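Local coordinates for SnoaL-like domain-containing protein (Burkholderia xenovorans LB400, PDB 3FGY) that is of unknown function but has the NTF2-like, SnoaL-type fold and may act as a two-subunit assembly, at the interface of chains A and B. Residues are numbered along the deposited sequence; one frame, centred on the assembly and turned at random. Chains: chain A/B, uncharacterized NTF2-like protein.

The interface of chains A and B. Residues chain A 76, 81, 83, 104, 120; chain B 74, 76, 83, 85, 104.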
# COMPACT_ATOMS: atom_id res chain seq x y z
N VAL A 76 -3.14 3.28 11.02
CA VAL A 76 -3.89 4.46 10.65
C VAL A 76 -5.34 4.02 10.46
O VAL A 76 -5.62 3.22 9.56
CB VAL A 76 -3.36 5.09 9.36
CG1 VAL A 76 -4.16 6.38 9.05
CG2 VAL A 76 -1.86 5.38 9.48
N ARG A 81 -12.11 1.23 8.84
CA ARG A 81 -10.86 0.88 8.20
C ARG A 81 -9.66 1.02 9.13
O ARG A 81 -9.60 1.97 9.91
CB ARG A 81 -10.67 1.76 6.96
CG ARG A 81 -11.84 1.68 5.98
CD ARG A 81 -11.70 0.48 5.07
NE ARG A 81 -10.84 0.74 3.91
CZ ARG A 81 -10.20 -0.22 3.22
NH1 ARG A 81 -10.27 -1.49 3.57
NH2 ARG A 81 -9.46 0.11 2.18
N LEU A 83 -5.56 0.74 8.32
CA LEU A 83 -4.46 0.48 7.42
C LEU A 83 -3.21 0.31 8.26
O LEU A 83 -2.89 1.15 9.12
CB LEU A 83 -4.34 1.59 6.40
CG LEU A 83 -5.16 1.34 5.14
CD1 LEU A 83 -6.67 1.16 5.39
CD2 LEU A 83 -4.85 2.44 4.09
N VAL A 104 1.64 -2.21 2.91
CA VAL A 104 0.43 -1.79 3.60
C VAL A 104 -0.59 -2.93 3.57
O VAL A 104 -0.83 -3.55 2.54
CB VAL A 104 -0.18 -0.52 2.95
CG1 VAL A 104 -1.58 -0.19 3.55
CG2 VAL A 104 0.80 0.67 3.07
N TYR A 120 -0.74 -4.47 -0.13
CA TYR A 120 -0.04 -3.68 -1.12
C TYR A 120 1.46 -3.89 -0.79
O TYR A 120 1.93 -3.49 0.25
CB TYR A 120 -0.43 -2.22 -1.03
CG TYR A 120 -1.91 -1.97 -1.26
CD1 TYR A 120 -2.84 -2.20 -0.24
CD2 TYR A 120 -2.41 -1.48 -2.47
CE1 TYR A 120 -4.20 -1.96 -0.42
CE2 TYR A 120 -3.76 -1.24 -2.65
CZ TYR A 120 -4.66 -1.48 -1.65
OH TYR A 120 -6.02 -1.22 -1.79
N GLU B 74 -10.20 6.55 -2.09
CA GLU B 74 -10.56 6.54 -0.69
C GLU B 74 -9.47 7.19 0.15
O GLU B 74 -8.28 7.00 -0.09
CB GLU B 74 -10.76 5.09 -0.26
CG GLU B 74 -11.13 4.91 1.20
CD GLU B 74 -10.94 3.52 1.71
OE1 GLU B 74 -10.30 2.70 1.01
OE2 GLU B 74 -11.44 3.25 2.83
N VAL B 76 -8.10 7.40 4.08
CA VAL B 76 -8.08 6.92 5.45
C VAL B 76 -7.01 7.75 6.14
O VAL B 76 -5.82 7.66 5.81
CB VAL B 76 -7.73 5.44 5.51
CG1 VAL B 76 -7.60 4.94 6.98
CG2 VAL B 76 -8.77 4.62 4.71
N LEU B 83 -3.64 8.56 4.15
CA LEU B 83 -3.45 7.39 3.28
C LEU B 83 -4.53 7.39 2.21
O LEU B 83 -5.73 7.47 2.51
CB LEU B 83 -3.44 6.07 4.08
CG LEU B 83 -2.09 5.60 4.67
CD1 LEU B 83 -1.31 6.73 5.31
CD2 LEU B 83 -2.33 4.43 5.65
N VAL B 85 -6.15 5.46 -1.02
CA VAL B 85 -6.32 4.09 -1.54
C VAL B 85 -7.09 4.19 -2.82
O VAL B 85 -8.19 4.74 -2.84
CB VAL B 85 -7.13 3.20 -0.55
CG1 VAL B 85 -7.17 1.74 -1.05
CG2 VAL B 85 -6.57 3.33 0.85
N VAL B 104 -1.74 2.30 -2.85
CA VAL B 104 -1.89 3.16 -1.68
C VAL B 104 -0.78 4.21 -1.72
O VAL B 104 0.37 3.90 -2.02
CB VAL B 104 -1.76 2.38 -0.34
CG1 VAL B 104 -1.71 3.35 0.89
CG2 VAL B 104 -2.89 1.36 -0.16
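A:Arg81 meets B:Glu74 side-on where the sheets of two NTF2-like subunits pack face to face, a contact that illustrates how a charged pair can border an aliphatic core in a sheet-to-sheet pairing. A:Arg81 NE donates to the carboxylate oxygen B:Glu74 OE2 at 2.8 Å, a salt bridge as well as a hydrogen bond, and A:Arg81 NH2 donates to B:Glu74 OE1 at 3.0 Å. Both oxygens use their syn lone pairs, and guanidinium and carboxylate lie nearly coplanar, 13° apart, although each oxygen sits somewhat tilted from the guanidinium plane. The arginine chain bends at chi2 and chi3 (-83° and -84°), which brings NE and NH2 towards the acid, whereas B:Glu74 reaches across with a straight chain. A:Leu83 CD1 lies beneath the rim of one guanidinium face, linking the ion pair to the apolar core. There A:Leu83 and B:Leu83 run alongside in opposing senses, B:Leu83 CD2 lying 3.6 Å from A:Leu83 CB. The same methyl meets A:Val76 tip to tip, while A:Leu83 CD2 touches B:Val85 CG2. Farther along, B:Val104 comes in roughly perpendicular to the A:Tyr120 side chain; its CG2, anti to the carbonyl carbon of its own residue, is the branch that lies over the ring centre, 3.4 Å from the centroid of A:Tyr120, in a CH-pi contact. The phenol OH of A:Tyr120 reaches B:Val85 CG1 at 3.3 Å. Two-fold symmetry repeats every contact with the chains exchanged, and the pair may be the biological dimer.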